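Local coordinates for protein BexL (Amycolatopsis orientalis, PDB 4XRW) that probably cyclises and aromatises the nascent polyketide chain as a di-domain aromatase/cyclase of the type II polyketide synthase pathway to BE-7585A, at residues 56-61 / 70-75; 81-86 / 98-103; 216-221 / 238-243; 247-252 / 259-264. All coordinates share one frame; numbering follows the deposited sequence.

Contact 1: residues 56-61 / 70-75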
loop_
_atom_site.group_PDB
_atom_site.type_symbol
_atom_site.label_atom_id
_atom_site.label_comp_id
_atom_site.label_asym_id
_atom_site.label_seq_id
_atom_site.Cartn_x
_atom_site.Cartn_y
_atom_site.Cartn_z
ATOM N N PHE A 56 1.829 0.493 4.168
ATOM C CA PHE A 56 2.244 -0.732 4.862
ATOM C C PHE A 56 1.750 -0.675 6.304
ATOM O O PHE A 56 1.575 0.403 6.843
ATOM C CB PHE A 56 3.764 -0.878 4.833
ATOM C CG PHE A 56 4.287 -2.142 5.420
ATOM C CD1 PHE A 56 3.967 -3.359 4.858
ATOM C CD2 PHE A 56 5.151 -2.119 6.506
ATOM C CE1 PHE A 56 4.468 -4.535 5.393
ATOM C CE2 PHE A 56 5.644 -3.304 7.026
ATOM C CZ PHE A 56 5.281 -4.497 6.455
ATOM N N VAL A 57 1.545 -1.847 6.905
ATOM C CA VAL A 57 1.148 -1.949 8.286
ATOM C C VAL A 57 2.006 -3.006 8.932
ATOM O O VAL A 57 2.172 -4.086 8.366
ATOM C CB VAL A 57 -0.350 -2.355 8.469
ATOM C CG1 VAL A 57 -0.748 -2.218 9.953
ATOM C CG2 VAL A 57 -1.262 -1.526 7.600
ATOM N N ASP A 58 2.590 -2.732 10.081
ATOM C CA ASP A 58 3.134 -3.909 10.799
ATOM C C ASP A 58 2.824 -3.832 12.264
ATOM O O ASP A 58 2.163 -2.893 12.722
ATOM C CB ASP A 58 4.632 -4.104 10.532
ATOM C CG ASP A 58 5.504 -3.103 11.224
ATOM O OD1 ASP A 58 4.982 -2.073 11.675
ATOM O OD2 ASP A 58 6.733 -3.362 11.306
ATOM N N HIS A 59 3.225 -4.865 12.997
ATOM C CA HIS A 59 2.826 -4.964 14.387
ATOM C C HIS A 59 3.873 -4.390 15.321
ATOM O O HIS A 59 5.081 -4.552 15.112
ATOM C CB HIS A 59 2.551 -6.404 14.754
ATOM C CG HIS A 59 1.192 -6.870 14.370
ATOM N ND1 HIS A 59 0.863 -7.211 13.078
ATOM C CD2 HIS A 59 0.076 -7.059 15.110
ATOM C CE1 HIS A 59 -0.404 -7.585 13.036
ATOM N NE2 HIS A 59 -0.902 -7.503 14.258
ATOM N N VAL A 60 3.378 -3.717 16.349
ATOM C CA VAL A 60 4.177 -3.224 17.460
ATOM C C VAL A 60 4.065 -4.204 18.636
ATOM O O VAL A 60 5.033 -4.467 19.345
ATOM C CB VAL A 60 3.716 -1.836 17.897
ATOM C CG1 VAL A 60 4.540 -1.341 19.071
ATOM C CG2 VAL A 60 3.798 -0.838 16.723
ATOM N N GLU A 61 2.876 -4.743 18.825
ATOM C CA GLU A 61 2.555 -5.650 19.923
ATOM C C GLU A 61 1.551 -6.648 19.395
ATOM O O GLU A 61 0.482 -6.255 18.912
ATOM C CB GLU A 61 1.962 -4.871 21.099
ATOM C CG GLU A 61 2.606 -5.024 22.445
ATOM C CD GLU A 61 1.988 -4.053 23.452
ATOM O OE1 GLU A 61 0.837 -4.316 23.881
ATOM O OE2 GLU A 61 2.625 -3.007 23.769
ATOM N N ARG A 70 1.340 -0.374 13.593
ATOM C CA ARG A 70 1.923 0.839 13.052
ATOM C C ARG A 70 1.560 0.894 11.583
ATOM O O ARG A 70 1.816 -0.050 10.837
ATOM C CB ARG A 70 3.458 0.891 13.228
ATOM C CG ARG A 70 3.998 2.242 12.825
ATOM C CD ARG A 70 5.489 2.420 13.070
ATOM N NE ARG A 70 5.833 2.174 14.467
ATOM C CZ ARG A 70 5.767 3.082 15.435
ATOM N NH1 ARG A 70 5.372 4.328 15.177
ATOM N NH2 ARG A 70 6.093 2.737 16.677
ATOM N N ILE A 71 0.927 1.998 11.208
ATOM C CA ILE A 71 0.364 2.200 9.884
ATOM C C ILE A 71 1.169 3.305 9.207
ATOM O O ILE A 71 1.359 4.384 9.776
ATOM C CB ILE A 71 -1.092 2.621 9.948
ATOM C CG1 ILE A 71 -1.955 1.551 10.627
ATOM C CG2 ILE A 71 -1.628 2.902 8.569
ATOM C CD1 ILE A 71 -3.132 2.144 11.375
ATOM N N TRP A 72 1.661 3.020 8.005
ATOM C CA TRP A 72 2.241 4.043 7.148
ATOM C C TRP A 72 1.255 4.330 5.993
ATOM O O TRP A 72 0.787 3.411 5.295
ATOM C CB TRP A 72 3.608 3.603 6.572
ATOM C CG TRP A 72 4.735 3.473 7.519
ATOM C CD1 TRP A 72 5.755 4.384 7.768
ATOM C CD2 TRP A 72 4.999 2.362 8.340
ATOM N NE1 TRP A 72 6.609 3.881 8.690
ATOM C CE2 TRP A 72 6.162 2.647 9.075
ATOM C CE3 TRP A 72 4.372 1.142 8.525
ATOM C CZ2 TRP A 72 6.702 1.749 9.965
ATOM C CZ3 TRP A 72 4.914 0.249 9.430
ATOM C CH2 TRP A 72 6.063 0.567 10.140
ATOM N N ALA A 73 0.972 5.607 5.761
ATOM C CA ALA A 73 0.024 6.020 4.730
ATOM C C ALA A 73 0.401 7.337 4.069
ATOM O O ALA A 73 1.226 8.117 4.585
ATOM C CB ALA A 73 -1.367 6.135 5.314
ATOM N N THR A 74 -0.223 7.586 2.930
ATOM C CA THR A 74 0.148 8.735 2.081
ATOM C C THR A 74 -0.375 10.063 2.630
ATOM O O THR A 74 0.233 11.120 2.389
ATOM C CB THR A 74 -0.341 8.498 0.629
ATOM O OG1 THR A 74 -1.750 8.254 0.635
ATOM C CG2 THR A 74 0.313 7.261 0.083
ATOM N N ALA A 75 -1.470 10.027 3.396
ATOM C CA ALA A 75 -1.988 11.220 4.083
ATOM C C ALA A 75 -2.087 12.471 3.182
ATOM O O ALA A 75 -1.578 13.552 3.503
ATOM C CB ALA A 75 -1.125 11.517 5.308
HETATM O O HOH W 1 6.942 -0.987 13.795
#
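Trp72 meets Phe56 and Asp58 with the six-membered end of its indole. Its CZ3 packs against Phe56 CD2 at 3.8 Å, and the two side chains lie side by side. Their ring planes are 31° apart, so the rings neither stack nor meet edge to face. Asp58 OD1 lies near the indole plane, 3.2 Å from Trp72 CZ3. CG of Asp58 sits between the backbone N and the carbonyl carbon (chi1 73°), and this turns the carboxylate toward the indole edge. Water 1 donates to Asp58 OD1 at 3.1 Å and makes a weak, long bond to Arg70 NE. Arg70 lays its CG over one face of the indole, while its NH1 bonds Asn81 on the next strand. On the other side of the sheet Val57 CG1 touches Ile71 CG1 at 4.0 Å, and Trp47 of helix 47-50 packs on both residues. Four backbone bonds fix this antiparallel register. The straightest is Arg70 N to Asp58 O, 2.8 Å. With an alanine in place of Trp72, the Phe56 ring and the Asp58 carboxylate would probably lose the indole they pack against, and Phe241 of the second domain an edge-to-face partner. The carboxylate thus faces C-H groups of an indole, whose slightly positive rim probably suits it, and water links it weakly to an arginine whose charged atoms do not touch it.

Contact 2: residues 81-86 / 98-103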
loop_
_atom_site.group_PDB
_atom_site.type_symbol
_atom_site.label_atom_id
_atom_site.label_comp_id
_atom_site.label_asym_id
_atom_site.label_seq_id
_atom_site.Cartn_x
_atom_site.Cartn_y
_atom_site.Cartn_z
ATOM N N ASN A 81 3.379 8.052 9.635
ATOM C CA ASN A 81 2.973 6.841 10.335
ATOM C C ASN A 81 2.352 7.183 11.683
ATOM O O ASN A 81 2.594 8.254 12.251
ATOM C CB ASN A 81 4.129 5.846 10.482
ATOM C CG ASN A 81 5.083 6.167 11.596
ATOM O OD1 ASN A 81 4.760 6.000 12.771
ATOM N ND2 ASN A 81 6.291 6.555 11.239
ATOM N N TRP A 82 1.513 6.266 12.150
ATOM C CA TRP A 82 0.892 6.372 13.481
ATOM C C TRP A 82 0.592 4.965 13.991
ATOM O O TRP A 82 0.709 3.984 13.259
ATOM C CB TRP A 82 -0.372 7.224 13.437
ATOM C CG TRP A 82 -1.525 6.628 12.718
ATOM C CD1 TRP A 82 -2.541 5.891 13.252
ATOM C CD2 TRP A 82 -1.797 6.738 11.320
ATOM N NE1 TRP A 82 -3.439 5.537 12.267
ATOM C CE2 TRP A 82 -2.996 6.044 11.070
ATOM C CE3 TRP A 82 -1.136 7.358 10.254
ATOM C CZ2 TRP A 82 -3.548 5.943 9.800
ATOM C CZ3 TRP A 82 -1.691 7.260 8.983
ATOM C CH2 TRP A 82 -2.890 6.567 8.771
ATOM N N THR A 83 0.261 4.863 15.268
ATOM C CA THR A 83 -0.065 3.573 15.850
ATOM C C THR A 83 -1.523 3.565 16.292
ATOM O O THR A 83 -2.147 4.616 16.550
ATOM C CB THR A 83 0.862 3.238 17.036
ATOM O OG1 THR A 83 0.821 4.312 17.978
ATOM C CG2 THR A 83 2.291 3.069 16.564
ATOM N N SER A 84 -2.051 2.361 16.301
ATOM C CA SER A 84 -3.430 2.064 16.606
ATOM C C SER A 84 -3.459 0.796 17.453
ATOM O O SER A 84 -2.710 -0.172 17.207
ATOM C CB SER A 84 -4.234 1.883 15.303
ATOM O OG SER A 84 -5.629 1.689 15.557
ATOM N N ARG A 85 -4.340 0.793 18.437
ATOM C CA ARG A 85 -4.618 -0.387 19.231
ATOM C C ARG A 85 -5.933 -0.977 18.810
ATOM O O ARG A 85 -6.917 -0.247 18.704
ATOM C CB ARG A 85 -4.653 -0.047 20.718
ATOM C CG ARG A 85 -4.910 -1.239 21.606
ATOM C CD ARG A 85 -4.834 -0.848 23.060
ATOM N NE ARG A 85 -4.850 -2.022 23.916
ATOM C CZ ARG A 85 -3.772 -2.545 24.498
ATOM N NH1 ARG A 85 -2.568 -1.991 24.350
ATOM N NH2 ARG A 85 -3.901 -3.628 25.250
ATOM N N ARG A 86 -5.948 -2.278 18.552
ATOM C CA ARG A 86 -7.167 -2.942 18.078
ATOM C C ARG A 86 -7.511 -4.159 18.925
ATOM O O ARG A 86 -6.640 -4.807 19.505
ATOM C CB ARG A 86 -7.060 -3.374 16.612
ATOM C CG ARG A 86 -6.502 -2.294 15.673
ATOM C CD ARG A 86 -6.860 -2.594 14.211
ATOM N NE ARG A 86 -6.361 -3.883 13.798
ATOM C CZ ARG A 86 -6.753 -4.544 12.709
ATOM N NH1 ARG A 86 -7.695 -4.059 11.895
ATOM N NH2 ARG A 86 -6.203 -5.706 12.467
ATOM N N HIS A 98 -8.426 2.085 18.170
ATOM C CA HIS A 98 -8.225 3.296 18.941
ATOM C C HIS A 98 -6.903 3.926 18.502
ATOM O O HIS A 98 -5.856 3.306 18.609
ATOM C CB HIS A 98 -8.213 2.992 20.440
ATOM C CG HIS A 98 -9.235 1.974 20.848
ATOM N ND1 HIS A 98 -10.538 2.311 21.157
ATOM C CD2 HIS A 98 -9.159 0.625 20.962
ATOM C CE1 HIS A 98 -11.215 1.218 21.462
ATOM N NE2 HIS A 98 -10.401 0.181 21.360
ATOM N N GLN A 99 -6.983 5.147 17.984
ATOM C CA GLN A 99 -5.818 5.912 17.557
ATOM C C GLN A 99 -4.997 6.311 18.784
ATOM O O GLN A 99 -5.560 6.862 19.732
ATOM C CB GLN A 99 -6.313 7.136 16.780
ATOM C CG GLN A 99 -5.287 7.958 16.037
ATOM C CD GLN A 99 -5.972 9.064 15.239
ATOM O OE1 GLN A 99 -5.972 10.234 15.638
ATOM N NE2 GLN A 99 -6.606 8.681 14.125
ATOM N N GLU A 100 -3.700 6.016 18.804
ATOM C CA GLU A 100 -2.924 6.189 20.052
ATOM C C GLU A 100 -2.404 7.573 20.315
ATOM O O GLU A 100 -2.251 7.944 21.484
ATOM C CB GLU A 100 -1.733 5.227 20.113
ATOM C CG GLU A 100 -2.118 3.754 20.133
ATOM C CD GLU A 100 -0.990 2.836 20.559
ATOM O OE1 GLU A 100 0.182 3.119 20.237
ATOM O OE2 GLU A 100 -1.287 1.812 21.241
ATOM N N VAL A 101 -2.130 8.332 19.263
ATOM C CA VAL A 101 -1.677 9.699 19.390
ATOM C C VAL A 101 -2.617 10.508 18.511
ATOM O O VAL A 101 -2.744 10.253 17.320
ATOM C CB VAL A 101 -0.199 9.896 18.942
ATOM C CG1 VAL A 101 0.273 11.325 19.201
ATOM C CG2 VAL A 101 0.705 8.935 19.681
ATOM N N SER A 102 -3.317 11.437 19.118
ATOM C CA SER A 102 -4.194 12.304 18.359
ATOM C C SER A 102 -3.620 13.704 18.274
ATOM O O SER A 102 -2.797 14.089 19.101
ATOM C CB SER A 102 -5.570 12.293 18.984
ATOM O OG SER A 102 -6.262 11.150 18.483
ATOM N N THR A 103 -4.027 14.427 17.236
ATOM C CA THR A 103 -3.558 15.785 16.984
ATOM C C THR A 103 -4.669 16.745 17.369
ATOM O O THR A 103 -5.808 16.514 16.979
ATOM C CB THR A 103 -3.212 16.004 15.495
ATOM O OG1 THR A 103 -2.249 15.038 15.070
ATOM C CG2 THR A 103 -2.682 17.406 15.247
HETATM O O HOH W 2 -1.603 7.307 16.823
#
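The Trp82 indole and the His98 imidazole are the two rings of this contact, and each meets the opposite segment obliquely. Trp82 brings CD1 to 4.4 Å from Gln99 CG, a loose contact. Its indole also packs on Ile71 and Ala73 of the neighbouring strand, and a bound MES molecule lies about 4 Å from the side chain. His98 sets CD2 3.3 Å from Arg85 O, while its NE2 bonds Glu87. The carboxylate of Glu100 is a further flat group. Thr83 OG1 donates to Glu100 OE1 at 2.6 Å, on the anti side and 27° out of the carboxylate plane. The Thr83 hydroxyl stands between its own backbone N and carbonyl carbon (chi1 54°), which aims it at this oxygen. The other oxygen, Glu100 OE2, lies 3.9 Å from Arg85 CB and forms a salt bridge with Arg68. Two strands thus hold the glutamate, one by a hydroxyl and one by a charge. Arg85 and His98 form a hydrogen-bonded antiparallel pair, with Arg85 N 2.9 Å from His98 O. Beyond Gln99 the segments part. Glu100 N still reaches Thr83 O at 3.1 Å. Water 2 then bridges the wider gap, donating to Thr83 O and accepting from Val101 N. The arrangement is that of a beta hairpin whose second strand ends at Gln99, the chain then leaving its partner, within the antiparallel sheet of the N-terminal helix-grip domain.

Contact 3: residues 216-221 / 238-243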
loop_
_atom_site.group_PDB
_atom_site.type_symbol
_atom_site.label_atom_id
_atom_site.label_comp_id
_atom_site.label_asym_id
_atom_site.label_seq_id
_atom_site.Cartn_x
_atom_site.Cartn_y
_atom_site.Cartn_z
ATOM N N GLY A 216 13.589 6.712 6.695
ATOM C CA GLY A 216 12.916 5.478 6.304
ATOM C C GLY A 216 11.528 5.642 5.680
ATOM O O GLY A 216 10.831 4.664 5.427
ATOM N N LEU A 217 11.117 6.876 5.451
ATOM C CA LEU A 217 9.888 7.149 4.726
ATOM C C LEU A 217 10.263 8.017 3.542
ATOM O O LEU A 217 10.730 9.134 3.722
ATOM C CB LEU A 217 8.868 7.835 5.635
ATOM C CG LEU A 217 7.462 8.031 5.086
ATOM C CD1 LEU A 217 6.867 6.792 4.508
ATOM C CD2 LEU A 217 6.552 8.542 6.240
ATOM N N GLN A 218 10.071 7.505 2.330
ATOM C CA GLN A 218 10.549 8.171 1.122
ATOM C C GLN A 218 9.399 8.467 0.147
ATOM O O GLN A 218 8.480 7.622 0.017
ATOM C CB GLN A 218 11.568 7.291 0.418
ATOM C CG GLN A 218 12.820 6.974 1.180
ATOM C CD GLN A 218 13.734 6.049 0.416
ATOM O OE1 GLN A 218 13.283 5.229 -0.374
ATOM N NE2 GLN A 218 15.030 6.197 0.626
ATOM N N VAL A 219 9.465 9.628 -0.527
ATOM C CA VAL A 219 8.629 9.913 -1.663
ATOM C C VAL A 219 9.584 9.918 -2.849
ATOM O O VAL A 219 10.461 10.766 -2.957
ATOM C CB VAL A 219 7.866 11.237 -1.524
ATOM C CG1 VAL A 219 7.036 11.477 -2.765
ATOM C CG2 VAL A 219 6.995 11.186 -0.279
ATOM N N LEU A 220 9.455 8.901 -3.676
ATOM C CA LEU A 220 10.399 8.693 -4.787
ATOM C C LEU A 220 9.707 9.069 -6.064
ATOM O O LEU A 220 8.750 8.434 -6.469
ATOM C CB LEU A 220 10.880 7.249 -4.802
ATOM C CG LEU A 220 11.756 6.837 -5.976
ATOM C CD1 LEU A 220 12.991 7.738 -6.048
ATOM C CD2 LEU A 220 12.126 5.360 -5.764
ATOM N N ARG A 221 10.168 10.157 -6.671
ATOM C CA ARG A 221 9.742 10.530 -7.983
ATOM C C ARG A 221 10.882 10.310 -8.936
ATOM O O ARG A 221 12.019 10.704 -8.648
ATOM C CB ARG A 221 9.277 11.974 -8.030
ATOM C CG ARG A 221 8.078 12.201 -7.172
ATOM C CD ARG A 221 7.709 13.697 -7.166
ATOM N NE ARG A 221 7.256 14.160 -8.485
ATOM C CZ ARG A 221 5.975 14.168 -8.888
ATOM N NH1 ARG A 221 5.010 13.729 -8.103
ATOM N NH2 ARG A 221 5.667 14.620 -10.084
ATOM N N ARG A 238 7.731 4.857 -0.265
ATOM C CA ARG A 238 8.427 3.675 0.222
ATOM C C ARG A 238 8.673 3.760 1.728
ATOM O O ARG A 238 8.941 4.826 2.282
ATOM C CB ARG A 238 9.781 3.497 -0.517
ATOM C CG ARG A 238 9.679 3.752 -1.989
ATOM C CD ARG A 238 10.808 3.056 -2.793
ATOM N NE ARG A 238 12.115 3.497 -2.315
ATOM C CZ ARG A 238 13.281 3.029 -2.758
ATOM N NH1 ARG A 238 13.309 2.088 -3.672
ATOM N NH2 ARG A 238 14.412 3.504 -2.272
ATOM N N VAL A 239 8.573 2.612 2.357
ATOM C CA VAL A 239 8.913 2.433 3.735
ATOM C C VAL A 239 10.111 1.464 3.833
ATOM O O VAL A 239 10.028 0.298 3.407
ATOM C CB VAL A 239 7.728 1.870 4.534
ATOM C CG1 VAL A 239 8.066 1.885 5.983
ATOM C CG2 VAL A 239 6.421 2.683 4.274
ATOM N N CYS A 240 11.180 1.952 4.444
ATOM C CA CYS A 240 12.478 1.272 4.451
ATOM C C CYS A 240 12.843 0.753 5.859
ATOM O O CYS A 240 12.809 1.492 6.843
ATOM C CB CYS A 240 13.531 2.254 3.928
ATOM S SG CYS A 240 13.038 2.986 2.339
ATOM N N PHE A 241 13.216 -0.512 5.921
ATOM C CA PHE A 241 13.568 -1.216 7.161
ATOM C C PHE A 241 14.997 -1.788 6.988
ATOM O O PHE A 241 15.159 -2.819 6.367
ATOM C CB PHE A 241 12.593 -2.337 7.427
ATOM C CG PHE A 241 11.158 -1.877 7.611
ATOM C CD1 PHE A 241 10.692 -1.510 8.864
ATOM C CD2 PHE A 241 10.301 -1.805 6.543
ATOM C CE1 PHE A 241 9.376 -1.083 9.052
ATOM C CE2 PHE A 241 8.966 -1.370 6.722
ATOM C CZ PHE A 241 8.521 -1.011 7.978
ATOM N N PRO A 242 16.009 -1.079 7.499
ATOM C CA PRO A 242 17.412 -1.496 7.368
ATOM C C PRO A 242 17.634 -2.844 8.018
ATOM O O PRO A 242 17.166 -2.961 9.142
ATOM C CB PRO A 242 18.177 -0.433 8.130
ATOM C CG PRO A 242 17.293 0.730 8.191
ATOM C CD PRO A 242 15.888 0.238 8.135
ATOM N N HIS A 243 18.240 -3.850 7.379
ATOM C CA HIS A 243 18.663 -3.852 5.994
ATOM C C HIS A 243 17.980 -4.985 5.283
ATOM O O HIS A 243 18.599 -5.668 4.475
ATOM C CB HIS A 243 20.188 -4.015 5.894
ATOM C CG HIS A 243 20.938 -2.886 6.511
ATOM N ND1 HIS A 243 21.515 -2.968 7.758
ATOM C CD2 HIS A 243 21.162 -1.623 6.075
ATOM C CE1 HIS A 243 22.080 -1.810 8.058
ATOM N NE2 HIS A 243 21.883 -0.977 7.052
#
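Arg238 reaches across the strand pair to Gln218 and Leu220. Its CB lies 3.9 Å from Gln218 OE1. CG packs on Tyr248 of the next strand. CD passes beside Leu220 CD2, and the chain bends there (chi3 -58°), which brings the guanidinium side-on to the amide. NE donates to Gln218 OE1 at 2.9 Å, nearly in line with the C=O bond. NH2 donates to the same Gln218 OE1 at 2.8 Å, on a lone pair. Amide and guanidinium are almost coplanar, 3° apart. Leu220 CD2 lies over one guanidinium face, toward its rim, 3.9 Å from Arg238 NE. NH2 also bonds the carbonyl of Val192 at the end of helix 185-193. Gln218 NE2 turns to Glu212 and to the carbonyl of Asp193. Gln218 and Arg238 exchange two backbone bonds, and Cys240 N donates to Gly216 O. On the other face of the sheet Leu217 CD1 meets Val239 CG2 at 4.1 Å. A CB on Gly216 would press on Cys240 O. One amide oxygen thus takes two N-H groups of a buried arginine. With both ends of the amide bonded, its rotation is fixed, and the oxygens of Gln218 and Val192 probably help to offset the guanidinium charge.

Contact 4: residues 247-252 / 259-264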
loop_
_atom_site.group_PDB
_atom_site.type_symbol
_atom_site.label_atom_id
_atom_site.label_comp_id
_atom_site.label_asym_id
_atom_site.label_seq_id
_atom_site.Cartn_x
_atom_site.Cartn_y
_atom_site.Cartn_z
ATOM N N VAL A 247 9.191 -1.603 1.410
ATOM C CA VAL A 247 7.827 -1.779 0.955
ATOM C C VAL A 247 7.343 -0.498 0.285
ATOM O O VAL A 247 7.681 0.595 0.763
ATOM C CB VAL A 247 6.858 -2.103 2.137
ATOM C CG1 VAL A 247 5.436 -2.297 1.593
ATOM C CG2 VAL A 247 7.315 -3.339 2.906
ATOM N N TYR A 248 6.613 -0.592 -0.809
ATOM C CA TYR A 248 6.195 0.630 -1.487
ATOM C C TYR A 248 4.850 0.514 -2.151
ATOM O O TYR A 248 4.299 -0.594 -2.328
ATOM C CB TYR A 248 7.254 1.075 -2.518
ATOM C CG TYR A 248 7.481 0.104 -3.662
ATOM C CD1 TYR A 248 6.825 0.263 -4.867
ATOM C CD2 TYR A 248 8.365 -0.964 -3.524
ATOM C CE1 TYR A 248 7.046 -0.618 -5.933
ATOM C CE2 TYR A 248 8.592 -1.853 -4.578
ATOM C CZ TYR A 248 7.912 -1.672 -5.771
ATOM O OH TYR A 248 8.109 -2.529 -6.830
ATOM N N LYS A 249 4.308 1.683 -2.467
ATOM C CA LYS A 249 3.077 1.809 -3.219
ATOM C C LYS A 249 3.245 2.902 -4.240
ATOM O O LYS A 249 3.756 3.992 -3.906
ATOM C CB LYS A 249 1.872 2.129 -2.303
ATOM C CG LYS A 249 0.632 2.544 -3.081
ATOM C CD LYS A 249 -0.588 2.689 -2.184
ATOM C CE LYS A 249 -1.309 1.378 -1.941
ATOM N NZ LYS A 249 -2.582 1.535 -1.121
ATOM N N GLN A 250 2.814 2.617 -5.469
ATOM C CA GLN A 250 2.833 3.606 -6.538
ATOM C C GLN A 250 1.648 4.541 -6.383
ATOM O O GLN A 250 0.492 4.107 -6.306
ATOM C CB GLN A 250 2.810 2.943 -7.917
ATOM C CG GLN A 250 3.058 3.889 -9.027
ATOM C CD GLN A 250 3.324 3.206 -10.387
ATOM O OE1 GLN A 250 3.830 2.102 -10.436
ATOM N NE2 GLN A 250 3.014 3.899 -11.475
ATOM N N THR A 251 1.920 5.835 -6.317
ATOM C CA THR A 251 0.842 6.799 -6.072
ATOM C C THR A 251 0.351 7.528 -7.314
ATOM O O THR A 251 -0.736 8.124 -7.296
ATOM C CB THR A 251 1.283 7.826 -5.035
ATOM O OG1 THR A 251 2.519 8.385 -5.452
ATOM C CG2 THR A 251 1.441 7.144 -3.670
ATOM N N THR A 252 1.122 7.473 -8.395
ATOM C CA THR A 252 0.705 8.011 -9.682
ATOM C C THR A 252 0.574 6.821 -10.635
ATOM O O THR A 252 1.575 6.250 -11.060
ATOM C CB THR A 252 1.708 9.036 -10.226
ATOM O OG1 THR A 252 3.004 8.437 -10.270
ATOM C CG2 THR A 252 1.764 10.287 -9.337
ATOM N N LEU A 259 -4.073 -0.414 -8.970
ATOM C CA LEU A 259 -3.193 -0.524 -7.817
ATOM C C LEU A 259 -1.881 -1.129 -8.247
ATOM O O LEU A 259 -1.837 -2.022 -9.083
ATOM C CB LEU A 259 -3.829 -1.396 -6.718
ATOM C CG LEU A 259 -2.898 -1.716 -5.534
ATOM C CD1 LEU A 259 -3.468 -1.224 -4.237
ATOM C CD2 LEU A 259 -2.547 -3.188 -5.470
ATOM N N HIS A 260 -0.798 -0.658 -7.647
ATOM C CA HIS A 260 0.488 -1.293 -7.801
ATOM C C HIS A 260 1.277 -1.093 -6.516
ATOM O O HIS A 260 1.651 0.029 -6.180
ATOM C CB HIS A 260 1.265 -0.713 -8.987
ATOM C CG HIS A 260 2.661 -1.236 -9.075
ATOM N ND1 HIS A 260 3.720 -0.479 -9.534
ATOM C CD2 HIS A 260 3.175 -2.433 -8.727
ATOM C CE1 HIS A 260 4.828 -1.189 -9.458
ATOM N NE2 HIS A 260 4.524 -2.378 -8.980
ATOM N N THR A 261 1.515 -2.179 -5.814
ATOM C CA THR A 261 2.323 -2.188 -4.626
ATOM C C THR A 261 3.469 -3.165 -4.877
ATOM O O THR A 261 3.410 -4.013 -5.787
ATOM C CB THR A 261 1.533 -2.629 -3.386
ATOM O OG1 THR A 261 1.064 -3.953 -3.577
ATOM C CG2 THR A 261 0.352 -1.723 -3.127
ATOM N N GLY A 262 4.513 -3.034 -4.092
ATOM C CA GLY A 262 5.656 -3.921 -4.205
ATOM C C GLY A 262 6.454 -3.999 -2.933
ATOM O O GLY A 262 6.236 -3.252 -1.970
ATOM N N ARG A 263 7.398 -4.930 -2.919
ATOM C CA ARG A 263 8.205 -5.189 -1.766
ATOM C C ARG A 263 9.576 -5.723 -2.238
ATOM O O ARG A 263 9.628 -6.644 -3.064
ATOM C CB ARG A 263 7.498 -6.187 -0.860
ATOM C CG ARG A 263 8.299 -6.735 0.280
ATOM C CD ARG A 263 7.406 -7.677 1.074
ATOM N NE ARG A 263 7.980 -8.083 2.348
ATOM C CZ ARG A 263 7.324 -8.098 3.510
ATOM N NH1 ARG A 263 6.047 -7.704 3.586
ATOM N NH2 ARG A 263 7.957 -8.502 4.612
ATOM N N TRP A 264 10.636 -5.110 -1.741
ATOM C CA TRP A 264 11.998 -5.641 -1.881
ATOM C C TRP A 264 12.340 -6.350 -0.577
ATOM O O TRP A 264 12.139 -5.776 0.500
ATOM C CB TRP A 264 13.027 -4.538 -2.136
ATOM C CG TRP A 264 12.798 -3.673 -3.342
ATOM C CD1 TRP A 264 12.061 -2.514 -3.394
ATOM C CD2 TRP A 264 13.317 -3.869 -4.650
ATOM N NE1 TRP A 264 12.074 -2.001 -4.661
ATOM C CE2 TRP A 264 12.843 -2.817 -5.450
ATOM C CE3 TRP A 264 14.118 -4.850 -5.232
ATOM C CZ2 TRP A 264 13.159 -2.707 -6.806
ATOM C CZ3 TRP A 264 14.444 -4.732 -6.581
ATOM C CH2 TRP A 264 13.960 -3.685 -7.347
HETATM O O HOH W 3 -1.161 1.728 -6.049
#
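Aromatic contacts gather round Tyr248. Its ring lies over Gly262, whose CA makes a CH-pi contact 3.8 Å from the ring centroid and 22° off the normal. CG of Tyr248 stands between the backbone N and the carbonyl carbon (chi1 64°), which lays the ring across the neighbouring strand. A side chain at Gly262 would clash with it. Trp264 NE1 comes obliquely to 3.5 Å from Tyr248 CE2. The edge of Tyr248 points toward the face of His260 in an offset edge-to-face pair, planes at 90°. A serine in place of this tyrosine would probably open a gap above Gly262 and leave the rings of His260 and Trp264 without the one between them.

These residues belong to a beta hairpin of the C-terminal helix-grip domain. His260 and Trp264 also touch the long helix 299-326, which packs against the sheet.

Among the polar contacts, His260 ND1 donates to Gln250 OE1 at 2.7 Å, almost straight and in the imidazole plane. Gln250 NE2 donates to Thr252 O, so both ends of the amide are held. His260 NE2 pairs with His280. Tyr248 and Gly262 exchange two backbone bonds, and Gln250 N reaches His260 O at 2.9 Å. Water 3 bridges Gln250 O and His260 N.

A further apolar contact lies on the other face, where Lys249 CE rests on Thr261 CG2 at 3.7 Å; its NZ bonds carbonyls of Pro48, Pro52 and Thr54.

How the contacts relate
From the N terminus, contact 1 closes the hairpin of strands 54-59 and 67-73, and contact 2 then closes that of strands 80-89 and 94-99. Both lie in the first seven-stranded sheet, joined where strand 67-73 pairs with strand 80-89. Contact 3 and contact 4 close two successive hairpins of the second sheet, where strands 231-241 and 245-250 are neighbours. All four are in series; none nests or crosses. Contact 1 also meets the second domain: Trp72 and Phe56 pack on Phe241 of contact 3, and Phe56 on Val247 of contact 4. Contact 2 touches neither contact 3 nor contact 4.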